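Local structure of calcium-dependent protein kinase, putative (Plasmodium falciparum, 3MSE) at the interface of chains A and B. The protein probably phosphorylates serine and threonine residues of proteins, using ATP, under the control of calcium, which binds EF-hands in the C-terminal domain seen here. Numbering follows the deposited sequence. Chains: chain A/B, Calcium-dependent protein kinase, putative.

Contact 1: the interface of chains A and B. Residues chain A 35, 38-39, 42; chain B 35, 38-39, 42.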
ATOM      1  N   ASN A  35       5.175   2.545   4.004  1.00 49.61           N
ATOM      2  CA  ASN A  35       6.111   1.655   4.683  1.00 49.80           C
ATOM      3  C   ASN A  35       6.807   2.305   5.885  1.00 49.74           C
ATOM      4  O   ASN A  35       7.199   1.616   6.826  1.00 49.28           O
ATOM      5  CB  ASN A  35       7.157   1.138   3.677  1.00 50.11           C
ATOM      6  CG  ASN A  35       8.315   0.403   4.342  1.00 51.35           C
ATOM      7  OD1 ASN A  35       9.427   0.925   4.450  1.00 53.62           O
ATOM      8  ND2 ASN A  35       8.053  -0.803   4.799  1.00 51.71           N
ATOM      9  N   ILE A  38       4.218   2.077   8.656  1.00 48.77           N
ATOM     10  CA  ILE A  38       4.225   0.697   9.134  1.00 48.39           C
ATOM     11  C   ILE A  38       5.461   0.381   9.976  1.00 48.67           C
ATOM     12  O   ILE A  38       5.372  -0.352  10.968  1.00 49.04           O
ATOM     13  CB  ILE A  38       4.081  -0.319   7.982  1.00 48.74           C
ATOM     14  CG1 ILE A  38       2.734  -0.134   7.287  1.00 48.52           C
ATOM     15  CG2 ILE A  38       4.220  -1.752   8.498  1.00 47.47           C
ATOM     16  CD1 ILE A  38       2.579  -0.973   6.045  1.00 50.39           C
ATOM     17  N   LYS A  39       6.606   0.935   9.591  1.00 48.71           N
ATOM     18  CA  LYS A  39       7.836   0.749  10.352  1.00 49.13           C
ATOM     19  C   LYS A  39       7.686   1.305  11.781  1.00 48.48           C
ATOM     20  O   LYS A  39       8.077   0.645  12.748  1.00 48.08           O
ATOM     21  CB  LYS A  39       9.018   1.408   9.634  1.00 49.46           C
ATOM     22  CG  LYS A  39      10.393   0.933  10.090  1.00 52.45           C
ATOM     23  CD  LYS A  39      11.521   1.428   9.154  1.00 55.71           C
ATOM     24  CE  LYS A  39      11.366   0.888   7.719  1.00 57.85           C
ATOM     25  NZ  LYS A  39      11.588  -0.596   7.598  1.00 58.31           N
ATOM     26  N   ASN A  42       5.634  -0.930  13.662  1.00 46.13           N
ATOM     27  CA  ASN A  42       6.465  -2.116  13.916  1.00 46.75           C
ATOM     28  C   ASN A  42       7.349  -1.933  15.136  1.00 46.40           C
ATOM     29  O   ASN A  42       7.494  -2.843  15.952  1.00 46.28           O
ATOM     30  CB  ASN A  42       7.375  -2.420  12.709  1.00 47.48           C
ATOM     31  CG  ASN A  42       6.652  -3.138  11.572  1.00 48.73           C
ATOM     32  OD1 ASN A  42       5.494  -3.539  11.699  1.00 51.00           O
ATOM     33  ND2 ASN A  42       7.348  -3.305  10.445  1.00 50.34           N
TER
ATOM     34  N   ASN B  35       4.178  -4.803   2.960  1.00 49.61           N
ATOM     35  CA  ASN B  35       5.296  -4.410   3.812  1.00 49.80           C
ATOM     36  C   ASN B  35       6.378  -5.489   3.933  1.00 49.74           C
ATOM     37  O   ASN B  35       7.547  -5.177   4.155  1.00 49.28           O
ATOM     38  CB  ASN B  35       4.773  -4.019   5.207  1.00 50.11           C
ATOM     39  CG  ASN B  35       5.885  -3.832   6.232  1.00 51.35           C
ATOM     40  OD1 ASN B  35       6.095  -4.673   7.109  1.00 53.62           O
ATOM     41  ND2 ASN B  35       6.605  -2.736   6.117  1.00 51.71           N
ATOM     42  N   ILE B  38       8.384  -5.120   0.728  1.00 48.77           N
ATOM     43  CA  ILE B  38       9.240  -3.948   0.893  1.00 48.39           C
ATOM     44  C   ILE B  38      10.409  -4.213   1.842  1.00 48.67           C
ATOM     45  O   ILE B  38      11.523  -3.728   1.614  1.00 49.04           O
ATOM     46  CB  ILE B  38       8.446  -2.706   1.347  1.00 48.74           C
ATOM     47  CG1 ILE B  38       7.425  -2.319   0.279  1.00 48.52           C
ATOM     48  CG2 ILE B  38       9.385  -1.533   1.633  1.00 47.47           C
ATOM     49  CD1 ILE B  38       6.492  -1.218   0.711  1.00 50.39           C
ATOM     50  N   LYS B  39      10.162  -4.984   2.896  1.00 48.71           N
ATOM     51  CA  LYS B  39      11.216  -5.349   3.836  1.00 49.13           C
ATOM     52  C   LYS B  39      12.333  -6.139   3.127  1.00 48.48           C
ATOM     53  O   LYS B  39      13.517  -5.860   3.333  1.00 48.08           O
ATOM     54  CB  LYS B  39      10.639  -6.155   5.004  1.00 49.46           C
ATOM     55  CG  LYS B  39      11.533  -6.228   6.238  1.00 52.45           C
ATOM     56  CD  LYS B  39      10.791  -6.816   7.461  1.00 55.71           C
ATOM     57  CE  LYS B  39       9.590  -5.948   7.887  1.00 57.85           C
ATOM     58  NZ  LYS B  39       9.976  -4.611   8.460  1.00 58.31           N
ATOM     59  N   ASN B  42      14.246  -3.871   1.143  1.00 46.13           N
ATOM     60  CA  ASN B  42      15.036  -3.076   2.095  1.00 46.75           C
ATOM     61  C   ASN B  42      16.320  -3.782   2.490  1.00 46.40           C
ATOM     62  O   ASN B  42      17.380  -3.164   2.572  1.00 46.28           O
ATOM     63  CB  ASN B  42      14.231  -2.797   3.380  1.00 47.48           C
ATOM     64  CG  ASN B  42      13.222  -1.661   3.228  1.00 48.73           C
ATOM     65  OD1 ASN B  42      13.182  -0.971   2.209  1.00 51.00           O
ATOM     66  ND2 ASN B  42      12.399  -1.463   4.260  1.00 50.34           N
TER
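A:Asn35 and B:Asn35 face each other across the two-fold axis of the A-B pair, each burying more surface than any other residue of this patch. Their side chains are set roughly perpendicular while the amides stay nearly coplanar, the planes 27° apart. As modelled, the two ND2 atoms lie 2.8 Å from each other, but neither amide aims a hydrogen at the other, so this is not a hydrogen bond; two amide nitrogens this close suggest that N and O may be exchanged in one of the two copies, so the assignment is doubtful. CG of A:Asn35 lies anti to the backbone N (chi1 170°), which carries the amide past the partner's isoleucine. There the CG2 branch of B:Ile38 packs 3.5 Å from CG of A:Asn35, and CD1 of B:Ile38 touches its CB at 3.8 Å; the two side chains lie antiparallel, flank to flank. Farther along, A:Lys39, bent at its last two torsions, brings NZ to 3.5 Å from ND2 of B:Asn42, a contact of two donor groups and not a hydrogen bond. The lysine amines, A:Lys39 NZ and B:Lys39 NZ, are 4.4 Å apart, probably unfavourable unless screened. All belong to helix 18-48, which crosses its symmetry mate here and runs into the first calcium-binding EF-hand loop.

Contact 2: the interface of chains A and B. Residues chain A 34, 96, 100, 102; chain B 24, 27-28, 31.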
ATOM      1  N   ILE A  34       3.964   4.945   3.033  1.00 49.20           N
ATOM      2  CA  ILE A  34       3.192   3.906   3.694  1.00 49.29           C
ATOM      3  C   ILE A  34       4.071   3.021   4.572  1.00 49.67           C
ATOM      4  O   ILE A  34       3.762   2.800   5.748  1.00 49.94           O
ATOM      5  CB  ILE A  34       2.407   3.082   2.646  1.00 49.37           C
ATOM      6  CG1 ILE A  34       1.289   3.951   2.059  1.00 48.76           C
ATOM      7  CG2 ILE A  34       1.867   1.790   3.254  1.00 49.87           C
ATOM      8  CD1 ILE A  34       0.611   3.398   0.818  1.00 50.35           C
ATOM      9  N   MET A  96      -1.996  -3.273  14.312  1.00 34.01           N
ATOM     10  CA  MET A  96      -1.706  -2.376  13.242  1.00 35.04           C
ATOM     11  C   MET A  96      -2.978  -1.830  12.561  1.00 34.30           C
ATOM     12  O   MET A  96      -3.010  -0.671  12.108  1.00 34.12           O
ATOM     13  CB  MET A  96      -0.711  -3.069  12.309  1.00 36.67           C
ATOM     14  CG  MET A  96      -1.184  -3.302  10.962  1.00 42.23           C
ATOM     15  SD  MET A  96      -0.429  -1.939  10.147  1.00 53.67           S
ATOM     16  CE  MET A  96      -1.612  -1.804   8.821  1.00 50.67           C
ATOM     17  N   TYR A 100      -3.156   2.375  12.244  1.00 37.14           N
ATOM     18  CA  TYR A 100      -2.889   2.938  10.919  1.00 38.18           C
ATOM     19  C   TYR A 100      -3.959   3.931  10.510  1.00 39.01           C
ATOM     20  O   TYR A 100      -5.143   3.677  10.702  1.00 39.17           O
ATOM     21  CB  TYR A 100      -2.776   1.814   9.870  1.00 38.27           C
ATOM     22  CG  TYR A 100      -2.327   2.278   8.505  1.00 37.68           C
ATOM     23  CD1 TYR A 100      -0.973   2.502   8.227  1.00 39.47           C
ATOM     24  CD2 TYR A 100      -3.251   2.486   7.487  1.00 37.47           C
ATOM     25  CE1 TYR A 100      -0.560   2.942   6.946  1.00 40.49           C
ATOM     26  CE2 TYR A 100      -2.852   2.917   6.218  1.00 37.38           C
ATOM     27  CZ  TYR A 100      -1.519   3.139   5.959  1.00 39.95           C
ATOM     28  OH  TYR A 100      -1.148   3.566   4.706  1.00 44.45           O
ATOM     29  N   TRP A 102      -6.280   5.184   8.043  1.00 41.85           N
ATOM     30  CA  TRP A 102      -6.887   4.642   6.831  1.00 43.54           C
ATOM     31  C   TRP A 102      -7.395   5.713   5.861  1.00 45.89           C
ATOM     32  O   TRP A 102      -7.618   5.427   4.687  1.00 45.72           O
ATOM     33  CB  TRP A 102      -7.968   3.609   7.196  1.00 43.45           C
ATOM     34  CG  TRP A 102      -7.335   2.383   7.814  1.00 41.50           C
ATOM     35  CD1 TRP A 102      -7.254   2.079   9.141  1.00 40.05           C
ATOM     36  CD2 TRP A 102      -6.626   1.354   7.122  1.00 40.93           C
ATOM     37  NE1 TRP A 102      -6.549   0.908   9.323  1.00 40.20           N
ATOM     38  CE2 TRP A 102      -6.156   0.443   8.093  1.00 41.34           C
ATOM     39  CE3 TRP A 102      -6.348   1.106   5.771  1.00 41.91           C
ATOM     40  CZ2 TRP A 102      -5.426  -0.704   7.751  1.00 42.38           C
ATOM     41  CZ3 TRP A 102      -5.622  -0.032   5.435  1.00 41.08           C
ATOM     42  CH2 TRP A 102      -5.181  -0.925   6.418  1.00 40.85           C
TER
ATOM     43  N   ILE B  24     -11.541  -3.679   8.305  1.00 32.97           N
ATOM     44  CA  ILE B  24     -10.239  -3.005   8.395  1.00 31.51           C
ATOM     45  C   ILE B  24      -9.098  -4.026   8.540  1.00 31.39           C
ATOM     46  O   ILE B  24      -8.039  -3.850   7.941  1.00 31.07           O
ATOM     47  CB  ILE B  24     -10.155  -1.964   9.596  1.00 31.90           C
ATOM     48  CG1 ILE B  24     -11.134  -0.786   9.428  1.00 30.47           C
ATOM     49  CG2 ILE B  24      -8.738  -1.480   9.765  1.00 29.43           C
ATOM     50  CD1 ILE B  24     -10.718   0.270   8.383  1.00 35.06           C
ATOM     51  N   MET B  27      -7.914  -5.459   5.189  1.00 38.67           N
ATOM     52  CA  MET B  27      -7.006  -4.500   4.566  1.00 39.34           C
ATOM     53  C   MET B  27      -5.653  -4.446   5.264  1.00 39.87           C
ATOM     54  O   MET B  27      -4.609  -4.294   4.613  1.00 39.64           O
ATOM     55  CB  MET B  27      -7.651  -3.121   4.529  1.00 39.95           C
ATOM     56  CG  MET B  27      -8.807  -3.032   3.564  1.00 40.55           C
ATOM     57  SD  MET B  27      -9.345  -1.319   3.373  1.00 48.88           S
ATOM     58  CE  MET B  27     -10.316  -1.134   4.855  1.00 42.82           C
ATOM     59  N   ALA B  28      -5.667  -4.582   6.589  1.00 40.32           N
ATOM     60  CA  ALA B  28      -4.437  -4.564   7.374  1.00 41.23           C
ATOM     61  C   ALA B  28      -3.541  -5.741   7.017  1.00 42.31           C
ATOM     62  O   ALA B  28      -2.311  -5.613   6.998  1.00 41.82           O
ATOM     63  CB  ALA B  28      -4.743  -4.577   8.852  1.00 40.68           C
ATOM     64  N   LEU B  31      -1.677  -4.880   3.909  1.00 48.74           N
ATOM     65  CA  LEU B  31      -0.574  -3.941   4.185  1.00 49.27           C
ATOM     66  C   LEU B  31       0.642  -4.676   4.723  1.00 49.41           C
ATOM     67  O   LEU B  31       1.787  -4.332   4.420  1.00 49.60           O
ATOM     68  CB  LEU B  31      -0.980  -2.867   5.212  1.00 49.61           C
ATOM     69  CG  LEU B  31      -1.495  -1.503   4.750  1.00 50.61           C
ATOM     70  CD1 LEU B  31      -1.581  -0.582   5.934  1.00 52.65           C
ATOM     71  CD2 LEU B  31      -0.589  -0.878   3.711  1.00 51.51           C
TER
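The indole nitrogen NE1 of A:Trp102 meets a methyl group of chain B, lying 3.3 Å from CG2 of B:Ile24, a packing contact and not a bond. The two branches of this isoleucine share the work: with CG1 beside the backbone N (chi1 -64°), CG2 is left anti to it and also reaches CE2 of A:Trp102 at 3.6 Å, whereas CD1 sits 3.9 Å above the indole plane, toward its rim. On the opposite face of the indole lies the ring of A:Tyr100, whose CD2 stands over the centre. The far end of the indole rests on the next turn of the partner helix, where CZ3 of A:Trp102 is 3.8 Å from CB of B:Met27 and the neighbouring ring carbons graze B:Ala28.

B:Leu31, with more surface buried than any other residue of this patch, points head-on at the benzene-ring end of the A:Trp102 indole, where its CD1 meets CH2 at 3.6 Å, and its two methyls part. CD1 also projects over the face of A:Tyr100, 3.6 Å from the ring centroid in a CH-pi contact; CD2 turns to CG2 of A:Ile34 at 3.7 Å. The methyl of A:Met96 is modelled too close to this leucine, so its exact position is doubtful. One stripe of B helix 18-48 thus packs on A helix 92-99, which closes the second EF-hand, and on the segment after it, with A helix 18-48 flanking.

Contact 3: the interface of chains A and B. Residues chain A 18, 136-137; chain B 84-85.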
ATOM      1  N   ASN A  18      11.108   5.243 -20.220  1.00 34.12           N
ATOM      2  CA  ASN A  18      11.516   6.069 -19.119  1.00 34.87           C
ATOM      3  C   ASN A  18      10.323   6.763 -18.460  1.00 34.25           C
ATOM      4  O   ASN A  18      10.230   6.796 -17.236  1.00 34.03           O
ATOM      5  CB  ASN A  18      12.579   7.058 -19.576  1.00 36.11           C
ATOM      6  CG  ASN A  18      13.949   6.417 -19.698  1.00 39.15           C
ATOM      7  OD1 ASN A  18      14.399   5.692 -18.799  1.00 45.04           O
ATOM      8  ND2 ASN A  18      14.629   6.692 -20.801  1.00 42.26           N
ATOM      9  N   ASP A 136      13.125  17.528 -14.920  1.00 39.52           N
ATOM     10  CA  ASP A 136      14.460  17.243 -14.389  1.00 41.18           C
ATOM     11  C   ASP A 136      15.124  16.013 -15.036  1.00 42.38           C
ATOM     12  O   ASP A 136      15.998  15.392 -14.441  1.00 41.98           O
ATOM     13  CB  ASP A 136      14.422  17.093 -12.859  1.00 40.82           C
ATOM     14  CG  ASP A 136      13.511  15.942 -12.383  1.00 42.40           C
ATOM     15  OD1 ASP A 136      13.423  15.766 -11.153  1.00 45.07           O
ATOM     16  OD2 ASP A 136      12.873  15.228 -13.200  1.00 42.13           O
ATOM     17  N   LYS A 137      14.692  15.671 -16.243  1.00 44.23           N
ATOM     18  CA  LYS A 137      15.183  14.488 -16.949  1.00 46.09           C
ATOM     19  C   LYS A 137      15.599  14.923 -18.327  1.00 47.48           C
ATOM     20  O   LYS A 137      14.990  15.831 -18.915  1.00 47.29           O
ATOM     21  CB  LYS A 137      14.077  13.421 -17.084  1.00 46.09           C
ATOM     22  CG  LYS A 137      13.345  13.044 -15.807  1.00 46.27           C
ATOM     23  CD  LYS A 137      14.192  12.152 -14.913  1.00 48.47           C
ATOM     24  CE  LYS A 137      13.370  11.557 -13.761  1.00 48.26           C
ATOM     25  NZ  LYS A 137      13.140  12.529 -12.647  1.00 50.25           N
TER
ATOM     26  N   ILE B  84      16.975   6.487 -13.375  1.00 42.39           N
ATOM     27  CA  ILE B  84      15.966   7.245 -14.084  1.00 44.73           C
ATOM     28  C   ILE B  84      16.378   8.707 -14.278  1.00 46.21           C
ATOM     29  O   ILE B  84      15.967   9.352 -15.252  1.00 46.31           O
ATOM     30  CB  ILE B  84      14.591   7.035 -13.398  1.00 45.09           C
ATOM     31  CG1 ILE B  84      13.513   6.807 -14.438  1.00 45.57           C
ATOM     32  CG2 ILE B  84      14.263   8.087 -12.307  1.00 45.15           C
ATOM     33  CD1 ILE B  84      12.596   5.769 -14.003  1.00 45.47           C
ATOM     34  N   ASN B  85      17.244   9.185 -13.383  1.00 47.43           N
ATOM     35  CA  ASN B  85      17.809  10.530 -13.458  1.00 49.46           C
ATOM     36  C   ASN B  85      19.193  10.568 -14.102  1.00 50.21           C
ATOM     37  O   ASN B  85      19.808  11.642 -14.190  1.00 50.43           O
ATOM     38  CB  ASN B  85      17.853  11.151 -12.055  1.00 49.56           C
ATOM     39  CG  ASN B  85      16.485  11.601 -11.582  1.00 51.34           C
ATOM     40  OD1 ASN B  85      15.928  12.553 -12.121  1.00 54.48           O
ATOM     41  ND2 ASN B  85      15.931  10.915 -10.585  1.00 50.71           N
TER
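The amide of B:Asn85 and the carboxylate of A:Asp136 stand almost perpendicular, their planes 85° apart, and the ammonium group of A:Lys137 joins them. Neither flat group is met squarely in its plane. NZ of A:Lys137 donates to OD1 of B:Asn85 at 2.8 Å, tilted 33° from the carbonyl plane, and approaches OD2 of A:Asp136, also at 2.8 Å, from 44° above the carboxylate. This second link is a salt bridge within chain A, and it probably steadies the amine for its bond across the interface. The lysine chain reaches both oxygens by folding at chi2 and again at chi4, the second bend turning NZ toward the amide. Its aliphatic part lies along the backbone of chain B: CD of A:Lys137 is 3.3 Å from the carbonyl O of B:Ile84, and CE is 3.9 Å from CG2 of that isoleucine. The other end of B:Ile84 points its CD1 toward the start of A helix 18-48, at A:Asn18. By sequence, B:Ile84 and B:Asn85 lie in the second EF-hand loop. The site therefore links that loop of one chain to the segment after a C-terminal EF-hand of the other, and may help set their relative orientation if this dimer forms outside the crystal.

Helix 18-48 is common to all three contacts, though no residue recurs. Contact 1 lies where the two copies of this helix cross, and contact 2 follows about 12 Å away between C-alpha centres, where the earlier turns of the helix meet the partner's second EF-hand. Contact 3 is peripheral, about 26 Å from contact 1 and 32 Å from contact 2. Contact 1 straddles the two-fold axis, whereas contacts 2 and 3 each recur with the chains exchanged, so long helices in the middle and EF-hand loops at the flanks join the same pair. The full-length kinase may or may not form this dimer.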